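Local coordinates for protein purine nucleoside phosphorylase (Thermus thermophilus, PDB 1ODK) that probably catalyses the reversible phosphorolysis of purine nucleosides, using phosphate to release the free base and a pentose 1-phosphate, at residues 86-91 / 226-231; 93-98 / 169-174; 107-112 / 180-185; 123-128 / 188-193. One frame throughout, in Å; residues are numbered along the deposited sequence.

Contact 1 (86-91 / 226-231); sequences VRVGTA and EVALEA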
loop_
_atom_site.group_PDB
_atom_site.type_symbol
_atom_site.label_atom_id
_atom_site.label_comp_id
_atom_site.label_asym_id
_atom_site.label_seq_id
_atom_site.Cartn_x
_atom_site.Cartn_y
_atom_site.Cartn_z
ATOM N N VAL B 86 -15.117 -1.212 -28.708
ATOM C CA VAL B 86 -15.384 0.141 -28.251
ATOM C C VAL B 86 -16.503 0.201 -27.223
ATOM O O VAL B 86 -17.657 -0.125 -27.514
ATOM C CB VAL B 86 -15.735 1.072 -29.443
ATOM C CG1 VAL B 86 -16.100 2.471 -28.943
ATOM C CG2 VAL B 86 -14.549 1.148 -30.402
ATOM N N ARG B 87 -16.149 0.601 -26.007
ATOM C CA ARG B 87 -17.143 0.738 -24.958
ATOM C C ARG B 87 -17.989 1.972 -25.235
ATOM O O ARG B 87 -17.473 3.023 -25.616
ATOM C CB ARG B 87 -16.479 0.886 -23.580
ATOM C CG ARG B 87 -17.437 1.390 -22.487
ATOM C CD ARG B 87 -16.830 1.288 -21.089
ATOM N NE ARG B 87 -17.457 2.215 -20.141
ATOM C CZ ARG B 87 -18.730 2.168 -19.762
ATOM N NH1 ARG B 87 -19.540 1.229 -20.241
ATOM N NH2 ARG B 87 -19.197 3.074 -18.911
ATOM N N VAL B 88 -19.298 1.824 -25.078
ATOM C CA VAL B 88 -20.219 2.936 -25.241
ATOM C C VAL B 88 -21.067 2.884 -23.983
ATOM O O VAL B 88 -21.730 1.884 -23.708
ATOM C CB VAL B 88 -21.121 2.794 -26.495
ATOM C CG1 VAL B 88 -20.291 3.012 -27.753
ATOM C CG2 VAL B 88 -21.791 1.422 -26.525
ATOM N N GLY B 89 -21.020 3.947 -23.194
ATOM C CA GLY B 89 -21.793 3.940 -21.971
ATOM C C GLY B 89 -22.075 5.319 -21.432
ATOM O O GLY B 89 -21.907 6.322 -22.130
ATOM N N THR B 90 -22.505 5.357 -20.177
ATOM C CA THR B 90 -22.830 6.600 -19.503
ATOM C C THR B 90 -21.789 6.908 -18.439
ATOM O O THR B 90 -21.047 6.025 -18.004
ATOM C CB THR B 90 -24.199 6.506 -18.835
ATOM O OG1 THR B 90 -24.244 5.321 -18.034
ATOM C CG2 THR B 90 -25.301 6.451 -19.887
ATOM N N ALA B 91 -21.737 8.167 -18.024
ATOM C CA ALA B 91 -20.778 8.586 -17.012
ATOM C C ALA B 91 -21.324 9.751 -16.201
ATOM O O ALA B 91 -22.141 10.534 -16.689
ATOM C CB ALA B 91 -19.458 8.981 -17.674
ATOM N N GLU B 226 -23.543 6.387 -32.754
ATOM C CA GLU B 226 -23.266 6.747 -34.141
ATOM C C GLU B 226 -21.768 7.016 -34.299
ATOM O O GLU B 226 -21.146 6.587 -35.274
ATOM C CB GLU B 226 -24.058 7.996 -34.534
ATOM C CG GLU B 226 -23.853 8.423 -35.981
ATOM C CD GLU B 226 -24.630 9.678 -36.340
ATOM O OE1 GLU B 226 -24.632 10.050 -37.534
ATOM O OE2 GLU B 226 -25.231 10.294 -35.435
ATOM N N VAL B 227 -21.188 7.733 -33.339
ATOM C CA VAL B 227 -19.760 8.032 -33.397
ATOM C C VAL B 227 -18.953 6.740 -33.339
ATOM O O VAL B 227 -18.030 6.535 -34.129
ATOM C CB VAL B 227 -19.322 8.953 -32.231
ATOM C CG1 VAL B 227 -17.804 9.030 -32.167
ATOM C CG2 VAL B 227 -19.896 10.352 -32.430
ATOM N N ALA B 228 -19.311 5.861 -32.409
ATOM C CA ALA B 228 -18.600 4.597 -32.250
ATOM C C ALA B 228 -18.687 3.705 -33.490
ATOM O O ALA B 228 -17.687 3.131 -33.912
ATOM C CB ALA B 228 -19.129 3.849 -31.025
ATOM N N LEU B 229 -19.878 3.585 -34.069
ATOM C CA LEU B 229 -20.056 2.747 -35.256
ATOM C C LEU B 229 -19.202 3.273 -36.401
ATOM O O LEU B 229 -18.501 2.512 -37.072
ATOM C CB LEU B 229 -21.536 2.709 -35.664
ATOM C CG LEU B 229 -22.436 1.874 -34.743
ATOM C CD1 LEU B 229 -23.895 2.156 -35.039
ATOM C CD2 LEU B 229 -22.127 0.395 -34.928
ATOM N N GLU B 230 -19.261 4.582 -36.617
ATOM C CA GLU B 230 -18.477 5.212 -37.669
ATOM C C GLU B 230 -16.984 5.004 -37.427
ATOM O O GLU B 230 -16.215 4.750 -38.358
ATOM C CB GLU B 230 -18.792 6.706 -37.724
ATOM C CG GLU B 230 -20.175 7.005 -38.261
ATOM C CD GLU B 230 -20.332 6.551 -39.700
ATOM O OE1 GLU B 230 -21.236 5.739 -39.981
ATOM O OE2 GLU B 230 -19.541 7.007 -40.550
ATOM N N ALA B 231 -16.582 5.101 -36.165
ATOM C CA ALA B 231 -15.185 4.938 -35.786
ATOM C C ALA B 231 -14.625 3.534 -36.018
ATOM O O ALA B 231 -13.518 3.386 -36.545
ATOM C CB ALA B 231 -14.998 5.336 -34.315
#

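Contact 2 (93-98 / 169-174); sequences AASSDL and AWARYG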
loop_
_atom_site.group_PDB
_atom_site.type_symbol
_atom_site.label_atom_id
_atom_site.label_comp_id
_atom_site.label_asym_id
_atom_site.label_seq_id
_atom_site.Cartn_x
_atom_site.Cartn_y
_atom_site.Cartn_z
ATOM N N ALA B 93 -20.621 13.194 -14.513
ATOM C CA ALA B 93 -19.683 14.307 -14.585
ATOM C C ALA B 93 -19.078 14.632 -13.223
ATOM O O ALA B 93 -19.784 14.690 -12.216
ATOM C CB ALA B 93 -20.374 15.538 -15.155
ATOM N N ALA B 94 -17.764 14.836 -13.205
ATOM C CA ALA B 94 -17.056 15.179 -11.976
ATOM C C ALA B 94 -16.943 16.697 -11.903
ATOM O O ALA B 94 -16.828 17.270 -10.822
ATOM C CB ALA B 94 -15.665 14.551 -11.974
ATOM N N SER B 95 -16.981 17.334 -13.069
ATOM C CA SER B 95 -16.877 18.787 -13.173
ATOM C C SER B 95 -18.243 19.400 -13.454
ATOM O O SER B 95 -19.164 18.719 -13.913
ATOM C CB SER B 95 -15.930 19.169 -14.314
ATOM O OG SER B 95 -14.789 18.327 -14.353
ATOM N N SER B 96 -18.368 20.693 -13.184
ATOM C CA SER B 96 -19.613 21.403 -13.432
ATOM C C SER B 96 -19.622 21.843 -14.892
ATOM O O SER B 96 -20.656 22.233 -15.431
ATOM C CB SER B 96 -19.711 22.631 -12.526
ATOM O OG SER B 96 -18.636 23.523 -12.773
ATOM N N ASP B 97 -18.455 21.773 -15.525
ATOM C CA ASP B 97 -18.313 22.178 -16.918
ATOM C C ASP B 97 -19.021 21.219 -17.872
ATOM O O ASP B 97 -19.494 21.630 -18.932
ATOM C CB ASP B 97 -16.828 22.279 -17.284
ATOM C CG ASP B 97 -16.591 23.074 -18.560
ATOM O OD1 ASP B 97 -15.412 23.270 -18.927
ATOM O OD2 ASP B 97 -17.581 23.505 -19.195
ATOM N N LEU B 98 -19.095 19.945 -17.498
ATOM C CA LEU B 98 -19.756 18.947 -18.334
ATOM C C LEU B 98 -21.258 18.917 -18.092
ATOM O O LEU B 98 -21.717 18.887 -16.948
ATOM C CB LEU B 98 -19.174 17.553 -18.076
ATOM C CG LEU B 98 -17.825 17.225 -18.719
ATOM C CD1 LEU B 98 -17.360 15.853 -18.262
ATOM C CD2 LEU B 98 -17.961 17.259 -20.231
ATOM N N ALA B 169 -12.478 17.012 -6.298
ATOM C CA ALA B 169 -11.048 16.896 -6.032
ATOM C C ALA B 169 -10.362 16.205 -7.210
ATOM O O ALA B 169 -9.301 16.641 -7.666
ATOM C CB ALA B 169 -10.808 16.107 -4.746
ATOM N N TRP B 170 -10.964 15.123 -7.697
ATOM C CA TRP B 170 -10.404 14.391 -8.830
ATOM C C TRP B 170 -10.403 15.229 -10.108
ATOM O O TRP B 170 -9.504 15.100 -10.940
ATOM C CB TRP B 170 -11.182 13.090 -9.066
ATOM C CG TRP B 170 -10.676 11.945 -8.239
ATOM C CD1 TRP B 170 -11.309 11.340 -7.188
ATOM C CD2 TRP B 170 -9.412 11.287 -8.378
ATOM N NE1 TRP B 170 -10.514 10.347 -6.665
ATOM C CE2 TRP B 170 -9.345 10.295 -7.378
ATOM C CE3 TRP B 170 -8.328 11.443 -9.251
ATOM C CZ2 TRP B 170 -8.234 9.459 -7.226
ATOM C CZ3 TRP B 170 -7.219 10.611 -9.098
ATOM C CH2 TRP B 170 -7.185 9.634 -8.093
ATOM N N ALA B 171 -11.408 16.086 -10.266
ATOM C CA ALA B 171 -11.486 16.936 -11.451
ATOM C C ALA B 171 -10.279 17.871 -11.510
ATOM O O ALA B 171 -9.831 18.251 -12.591
ATOM C CB ALA B 171 -12.779 17.750 -11.444
ATOM N N ARG B 172 -9.752 18.235 -10.344
ATOM C CA ARG B 172 -8.594 19.118 -10.294
ATOM C C ARG B 172 -7.366 18.396 -10.834
ATOM O O ARG B 172 -6.340 19.018 -11.106
ATOM C CB ARG B 172 -8.348 19.610 -8.862
ATOM C CG ARG B 172 -9.430 20.567 -8.363
ATOM C CD ARG B 172 -8.977 21.356 -7.139
ATOM N NE ARG B 172 -9.020 20.575 -5.905
ATOM C CZ ARG B 172 -10.122 20.369 -5.188
ATOM N NH1 ARG B 172 -11.279 20.890 -5.578
ATOM N NH2 ARG B 172 -10.066 19.645 -4.077
ATOM N N TYR B 173 -7.483 17.080 -11.003
ATOM C CA TYR B 173 -6.391 16.280 -11.540
ATOM C C TYR B 173 -6.692 15.823 -12.970
ATOM O O TYR B 173 -6.030 14.932 -13.499
ATOM C CB TYR B 173 -6.119 15.079 -10.631
ATOM C CG TYR B 173 -5.470 15.487 -9.331
ATOM C CD1 TYR B 173 -4.087 15.432 -9.172
ATOM C CD2 TYR B 173 -6.235 15.998 -8.282
ATOM C CE1 TYR B 173 -3.477 15.880 -8.002
ATOM C CE2 TYR B 173 -5.635 16.453 -7.105
ATOM C CZ TYR B 173 -4.256 16.391 -6.975
ATOM O OH TYR B 173 -3.659 16.856 -5.825
ATOM N N GLY B 174 -7.700 16.440 -13.583
ATOM C CA GLY B 174 -8.043 16.116 -14.957
ATOM C C GLY B 174 -9.191 15.154 -15.216
ATOM O O GLY B 174 -9.559 14.943 -16.376
#

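Contact 3 (107-112 / 180-185); sequences QGAVPL and MEASAL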
loop_
_atom_site.group_PDB
_atom_site.type_symbol
_atom_site.label_atom_id
_atom_site.label_comp_id
_atom_site.label_asym_id
_atom_site.label_seq_id
_atom_site.Cartn_x
_atom_site.Cartn_y
_atom_site.Cartn_z
ATOM N N GLN B 107 -9.503 9.527 -23.227
ATOM C CA GLN B 107 -8.089 9.527 -23.587
ATOM C C GLN B 107 -7.349 8.547 -22.682
ATOM O O GLN B 107 -6.301 8.002 -23.045
ATOM C CB GLN B 107 -7.511 10.939 -23.428
ATOM C CG GLN B 107 -5.992 10.992 -23.468
ATOM C CD GLN B 107 -5.452 12.397 -23.273
ATOM O OE1 GLN B 107 -6.031 13.200 -22.538
ATOM N NE2 GLN B 107 -4.330 12.699 -23.924
ATOM N N GLY B 108 -7.912 8.321 -21.501
ATOM C CA GLY B 108 -7.318 7.402 -20.549
ATOM C C GLY B 108 -8.299 7.182 -19.414
ATOM O O GLY B 108 -9.315 7.870 -19.332
ATOM N N ALA B 109 -8.006 6.227 -18.538
ATOM C CA ALA B 109 -8.894 5.953 -17.414
ATOM C C ALA B 109 -8.121 5.741 -16.118
ATOM O O ALA B 109 -7.301 4.835 -16.026
ATOM C CB ALA B 109 -9.748 4.726 -17.712
ATOM N N VAL B 110 -8.371 6.591 -15.126
ATOM C CA VAL B 110 -7.705 6.449 -13.832
ATOM C C VAL B 110 -8.211 5.126 -13.264
ATOM O O VAL B 110 -9.415 4.925 -13.124
ATOM C CB VAL B 110 -8.065 7.617 -12.884
ATOM C CG1 VAL B 110 -7.502 7.367 -11.492
ATOM C CG2 VAL B 110 -7.499 8.916 -13.443
ATOM N N PRO B 111 -7.296 4.198 -12.944
ATOM C CA PRO B 111 -7.713 2.901 -12.406
ATOM C C PRO B 111 -8.015 2.861 -10.909
ATOM O O PRO B 111 -7.148 2.528 -10.102
ATOM C CB PRO B 111 -6.556 1.993 -12.794
ATOM C CG PRO B 111 -5.370 2.893 -12.595
ATOM C CD PRO B 111 -5.833 4.244 -13.147
ATOM N N LEU B 112 -9.250 3.192 -10.547
ATOM C CA LEU B 112 -9.662 3.167 -9.145
ATOM C C LEU B 112 -10.378 1.850 -8.844
ATOM O O LEU B 112 -11.058 1.720 -7.826
ATOM C CB LEU B 112 -10.610 4.332 -8.847
ATOM C CG LEU B 112 -10.083 5.746 -9.096
ATOM C CD1 LEU B 112 -11.145 6.752 -8.673
ATOM C CD2 LEU B 112 -8.794 5.967 -8.316
ATOM N N MET B 180 -17.459 2.900 -14.852
ATOM C CA MET B 180 -16.992 1.699 -14.159
ATOM C C MET B 180 -16.472 0.559 -15.029
ATOM O O MET B 180 -16.563 -0.604 -14.630
ATOM C CB MET B 180 -18.137 1.166 -13.283
ATOM C CG MET B 180 -18.715 2.192 -12.300
ATOM S SD MET B 180 -20.237 1.625 -11.475
ATOM C CE MET B 180 -19.566 0.308 -10.457
ATOM N N GLU B 181 -15.913 0.861 -16.194
ATOM C CA GLU B 181 -15.452 -0.220 -17.059
ATOM C C GLU B 181 -14.189 0.037 -17.874
ATOM O O GLU B 181 -13.417 -0.887 -18.143
ATOM C CB GLU B 181 -16.576 -0.606 -18.031
ATOM C CG GLU B 181 -17.815 -1.233 -17.390
ATOM C CD GLU B 181 -18.778 -0.228 -16.774
ATOM O OE1 GLU B 181 -19.715 -0.679 -16.084
ATOM O OE2 GLU B 181 -18.616 0.999 -16.977
ATOM N N ALA B 182 -13.984 1.287 -18.267
ATOM C CA ALA B 182 -12.859 1.665 -19.116
ATOM C C ALA B 182 -11.461 1.166 -18.760
ATOM O O ALA B 182 -10.759 0.631 -19.618
ATOM C CB ALA B 182 -12.834 3.185 -19.279
ATOM N N SER B 183 -11.038 1.351 -17.515
ATOM C CA SER B 183 -9.700 0.923 -17.118
ATOM C C SER B 183 -9.383 -0.534 -17.487
ATOM O O SER B 183 -8.332 -0.814 -18.071
ATOM C CB SER B 183 -9.510 1.132 -15.611
ATOM O OG SER B 183 -10.398 0.310 -14.881
ATOM N N ALA B 184 -10.289 -1.455 -17.166
ATOM C CA ALA B 184 -10.066 -2.876 -17.458
ATOM C C ALA B 184 -10.025 -3.165 -18.956
ATOM O O ALA B 184 -9.214 -3.965 -19.425
ATOM C CB ALA B 184 -11.155 -3.736 -16.786
ATOM N N LEU B 185 -10.912 -2.524 -19.705
ATOM C CA LEU B 185 -10.943 -2.720 -21.150
ATOM C C LEU B 185 -9.603 -2.285 -21.745
ATOM O O LEU B 185 -8.999 -3.008 -22.539
ATOM C CB LEU B 185 -12.069 -1.890 -21.766
ATOM C CG LEU B 185 -12.161 -1.846 -23.293
ATOM C CD1 LEU B 185 -12.509 -3.228 -23.846
ATOM C CD2 LEU B 185 -13.220 -0.817 -23.687
#

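Contact 4 (123-128 / 188-193); sequences RPYAPV and LGRMRG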
loop_
_atom_site.group_PDB
_atom_site.type_symbol
_atom_site.label_atom_id
_atom_site.label_comp_id
_atom_site.label_asym_id
_atom_site.label_seq_id
_atom_site.Cartn_x
_atom_site.Cartn_y
_atom_site.Cartn_z
ATOM N N ARG B 123 0.560 -3.085 -9.139
ATOM C CA ARG B 123 1.526 -2.157 -9.722
ATOM C C ARG B 123 0.869 -0.961 -10.409
ATOM O O ARG B 123 -0.278 -1.035 -10.854
ATOM C CB ARG B 123 2.427 -2.904 -10.706
ATOM C CG ARG B 123 3.305 -3.926 -10.005
ATOM C CD ARG B 123 4.041 -4.851 -10.952
ATOM N NE ARG B 123 4.927 -5.740 -10.200
ATOM C CZ ARG B 123 4.954 -7.063 -10.329
ATOM N NH1 ARG B 123 4.139 -7.670 -11.184
ATOM N NH2 ARG B 123 5.795 -7.783 -9.599
ATOM N N PRO B 124 1.592 0.169 -10.490
ATOM C CA PRO B 124 1.050 1.371 -11.133
ATOM C C PRO B 124 0.819 1.112 -12.621
ATOM O O PRO B 124 1.426 0.212 -13.200
ATOM C CB PRO B 124 2.143 2.418 -10.901
ATOM C CG PRO B 124 2.864 1.913 -9.679
ATOM C CD PRO B 124 2.924 0.435 -9.923
ATOM N N TYR B 125 -0.051 1.906 -13.233
ATOM C CA TYR B 125 -0.349 1.743 -14.652
ATOM C C TYR B 125 -1.136 2.941 -15.168
ATOM O O TYR B 125 -1.745 3.677 -14.392
ATOM C CB TYR B 125 -1.166 0.464 -14.870
ATOM C CG TYR B 125 -1.312 0.058 -16.321
ATOM C CD1 TYR B 125 -0.203 -0.334 -17.069
ATOM C CD2 TYR B 125 -2.564 0.053 -16.944
ATOM C CE1 TYR B 125 -0.332 -0.728 -18.404
ATOM C CE2 TYR B 125 -2.706 -0.340 -18.280
ATOM C CZ TYR B 125 -1.585 -0.733 -19.002
ATOM O OH TYR B 125 -1.718 -1.170 -20.306
ATOM N N ALA B 126 -1.117 3.130 -16.482
ATOM C CA ALA B 126 -1.841 4.223 -17.120
ATOM C C ALA B 126 -2.742 3.616 -18.190
ATOM O O ALA B 126 -2.345 3.483 -19.341
ATOM C CB ALA B 126 -0.858 5.211 -17.751
ATOM N N PRO B 127 -3.968 3.213 -17.811
ATOM C CA PRO B 127 -4.898 2.617 -18.776
ATOM C C PRO B 127 -5.223 3.598 -19.892
ATOM O O PRO B 127 -5.739 4.680 -19.627
ATOM C CB PRO B 127 -6.135 2.301 -17.929
ATOM C CG PRO B 127 -5.563 2.114 -16.528
ATOM C CD PRO B 127 -4.541 3.227 -16.456
ATOM N N VAL B 128 -4.910 3.218 -21.127
ATOM C CA VAL B 128 -5.186 4.056 -22.289
ATOM C C VAL B 128 -5.753 3.218 -23.434
ATOM O O VAL B 128 -5.472 2.029 -23.552
ATOM C CB VAL B 128 -3.912 4.792 -22.796
ATOM C CG1 VAL B 128 -3.480 5.844 -21.783
ATOM C CG2 VAL B 128 -2.790 3.796 -23.043
ATOM N N LEU B 188 -6.792 -4.726 -20.746
ATOM C CA LEU B 188 -6.911 -5.970 -21.496
ATOM C C LEU B 188 -6.588 -5.780 -22.972
ATOM O O LEU B 188 -6.105 -6.704 -23.627
ATOM C CB LEU B 188 -8.315 -6.561 -21.323
ATOM C CG LEU B 188 -8.534 -7.156 -19.924
ATOM C CD1 LEU B 188 -9.982 -7.598 -19.760
ATOM C CD2 LEU B 188 -7.583 -8.338 -19.714
ATOM N N GLY B 189 -6.853 -4.589 -23.498
ATOM C CA GLY B 189 -6.543 -4.328 -24.892
ATOM C C GLY B 189 -5.049 -4.507 -25.119
ATOM O O GLY B 189 -4.617 -5.142 -26.090
ATOM N N ARG B 190 -4.245 -3.953 -24.218
ATOM C CA ARG B 190 -2.798 -4.083 -24.338
ATOM C C ARG B 190 -2.322 -5.506 -24.023
ATOM O O ARG B 190 -1.499 -6.070 -24.747
ATOM C CB ARG B 190 -2.093 -3.074 -23.421
ATOM C CG ARG B 190 -2.196 -1.615 -23.883
ATOM C CD ARG B 190 -1.678 -1.458 -25.312
ATOM N NE ARG B 190 -1.087 -0.148 -25.566
ATOM C CZ ARG B 190 -1.776 0.975 -25.748
ATOM N NH1 ARG B 190 -3.103 0.960 -25.710
ATOM N NH2 ARG B 190 -1.134 2.118 -25.967
ATOM N N MET B 191 -2.849 -6.094 -22.954
ATOM C CA MET B 191 -2.450 -7.448 -22.563
ATOM C C MET B 191 -2.770 -8.505 -23.617
ATOM O O MET B 191 -1.976 -9.421 -23.858
ATOM C CB MET B 191 -3.143 -7.858 -21.256
ATOM C CG MET B 191 -2.689 -7.112 -20.004
ATOM S SD MET B 191 -3.665 -7.625 -18.566
ATOM C CE MET B 191 -3.054 -9.286 -18.310
ATOM N N ARG B 192 -3.939 -8.380 -24.236
ATOM C CA ARG B 192 -4.377 -9.354 -25.225
ATOM C C ARG B 192 -4.075 -8.970 -26.664
ATOM O O ARG B 192 -4.397 -9.713 -27.589
ATOM C CB ARG B 192 -5.877 -9.612 -25.059
ATOM C CG ARG B 192 -6.284 -9.999 -23.634
ATOM C CD ARG B 192 -5.470 -11.180 -23.099
ATOM N NE ARG B 192 -5.832 -11.487 -21.718
ATOM C CZ ARG B 192 -4.985 -11.923 -20.792
ATOM N NH1 ARG B 192 -5.423 -12.165 -19.565
ATOM N NH2 ARG B 192 -3.703 -12.116 -21.085
ATOM N N GLY B 193 -3.468 -7.806 -26.851
ATOM C CA GLY B 193 -3.121 -7.360 -28.189
ATOM C C GLY B 193 -4.283 -7.022 -29.107
ATOM O O GLY B 193 -4.256 -7.356 -30.289
HETATM O O HOH W 1 -5.464 -0.434 -24.597
#

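Contact 1 (86-91 / 226-231)
Val86 lays its CG1 methyl against the methyl of Ala228, with 3.9 Å between Val86 CG1 and Ala228 CB. Two residues further along the same strand face, Val88 comes closer still, its CG1 standing 3.6 Å from Ala228 CB. The alanine methyl therefore rests against a pair of branches that are themselves 4.4 Å apart, Val86 CG1 to Val88 CG1. The two valines present this branch differently: in Val86 it lies anti to the backbone N (chi1 176°), whereas in Val88 it sits beside the backbone N (chi1 -72°), anti to the carbonyl carbon. Strand 84-93 runs in the middle of the alpha/beta fold of the phosphorylase superfamily, parallel to strands 16-20 and 195-205, and helix 214-233 packs on this face of the sheet. The small side chain of Ala228 lets the helix backbone come near, bringing Val86 CA to 6.8 Å from Ala228 CA. Leu18 of the adjacent strand also touches Ala228, while Val232 and Met224 of the same helix pack on Val86 and Val88, respectively. Arg87, between the two valines, leaves on the other face of the sheet and forms salt bridges there with Glu179 and Glu181.

Contact 2 (93-98 / 169-174)
Ala94 and Ala171 mark the closest backbone approach, 5.9 Å from CA to CA, where the loop following strand 84-93 passes the C-terminal turn of helix 164-171. The side-chain contact is small and is centred on the Ala171 methyl. Ser95 OG comes nearest, 3.6 Å from Ala171 CB; a chi1 of -41° sets OG beside the serine's own backbone N and anti to its carbonyl carbon, where it meets that methyl. The methyls of Ala94 and Ala171 lie 4.3 Å apart from CB to CB, and the Ala94 carbonyl oxygen is 4.1 Å from Ala171 CB. Since a methyl offers no polar group, neither the hydroxyl nor the carbonyl gains a bond here. Just beyond Ala171 the helix closes in a Schellman motif: Gly174, the C-prime residue with positive phi, donates its N-H to Ala171 O (Gly174 N to Ala171 O 3.0 Å), and Val175 N reaches back to Trp170 O. Residues 171 to 174 also form a type I beta turn, which leads the chain into strand 175-179, where Leu176 pairs through its backbone with Ala94. The Trp170 indole lies on Val110 and Leu112 instead, and also packs on Pro124 of a neighbouring subunit.

Contact 3 (107-112 / 180-185)
The pyrrolidine ring of Pro111 meets Ser183 through its CA and CB corner, with Pro111 CA 4.1 Å and Pro111 CB 4.2 Å from Ser183 CB. Elsewhere the ring packs on Pro127 and Thr116 and on Tyr125 of a neighbouring subunit, so this proline, the centre of an inverse gamma turn, is wedged between the start of a helix and a subunit interface. Ala109 makes the tighter half of the contact. Its methyl sits over the first turn of helix 182-192, with Ala109 CB 3.6 Å from Ser183 N and 3.8 Å from Ala182 CB. With only small side chains between them, strand 108-112 and the helix start come close, and the CA atoms of Ala109 and Ser183 are 5.1 Å apart. Ser183 turns its hydroxyl between its own backbone N and carbonyl carbon (chi1 64°), where OG hydrogen-bonds to Asp113 OD2, next in sequence after Leu112; its methylene is thus left for Pro111 and Ala109. The helix start is supplied with acceptors from outside the contact: Ser155 OG takes the N-H of Ser183, and Glu179 OE1 those of Glu181, at the N-cap position, and Ala182. Glu181 OE1 in turn accepts from Gly66 N. No hydrogen bond links the two segments, so the seam between them is apolar and depends on close fit, while the N-H groups of Glu181, Ala182 and Ser183 and the Ser183 hydroxyl are satisfied by Glu179, Ser155 and Asp113. The carboxylate of Glu179, which is also paired with Arg87, would be expected to interact favourably with the positive end of the helix dipole.

Contact 4 (123-128 / 188-193)
Tyr125 and Val128, in the loop joining helices 114-120 and 131-144, meet Arg190 in the last turns of helix 182-192 beside a subunit interface. With its CG anti to the backbone N (chi1 -169°), Tyr125 reaches toward the helix and brings only its OH against the arginine, 3.6 Å from Arg190 CG and 3.7 Å from Arg190 CB. The phenol plane and the guanidinium plane stand 83° apart, nearly perpendicular, and it is the aliphatic root of the arginine, not its charged end, that the hydroxyl touches. The Arg190 chain bends at chi2 (-55°) and chi3, which brings the guanidinium to Val128, the two side chains meeting at a slant. There Val128 CG2 lies 3.8 Å from Arg190 NH2 and 3.9 Å from Arg190 NH1. A water bridges the two segments: it donates to Val128 O at 2.7 Å and accepts from Arg190 NH1 at 3.0 Å. Arg190 NH1 also bonds to Pro129 O, so the same nitrogen serves both the water and the loop. Three residues on from Arg190 the helix ends in a Schellman motif, with Gly193 at C-prime; Val194 N bonds to Gly189 O, and the bond from Gly193 N to Arg190 O is weak. Arg190 NH2 and Tyr125 OH also reach a neighbouring subunit, where Arg190 NH2 donates to Gln107 OE1 and Tyr125 OH bonds to Tyr173 O of that same subunit. Met191 adds apolar contact with the same Tyr173 of the neighbouring subunit.

Contact 1 lies deepest, its centre about 7 Å from the centre of the chain, and is wholly aliphatic; contact 2, its centre about 19 Å from that point, is peripheral and only partly buried. Contacts 3 and 4 share helix 182-192, one at its start and one near its end, and touch through a probable hydrogen bond from Ala109 N to Pro127 O. A salt bridge joins contact 1 to contact 3, whereas contacts 2 and 3 meet only by packing. Contacts 1 and 3 meet through small apolar groups, contact 2 through a methyl facing a serine hydroxyl, while contact 4 adds a water and a guanidinium. Contacts 2, 3 and 4 all border the same neighbouring subunit.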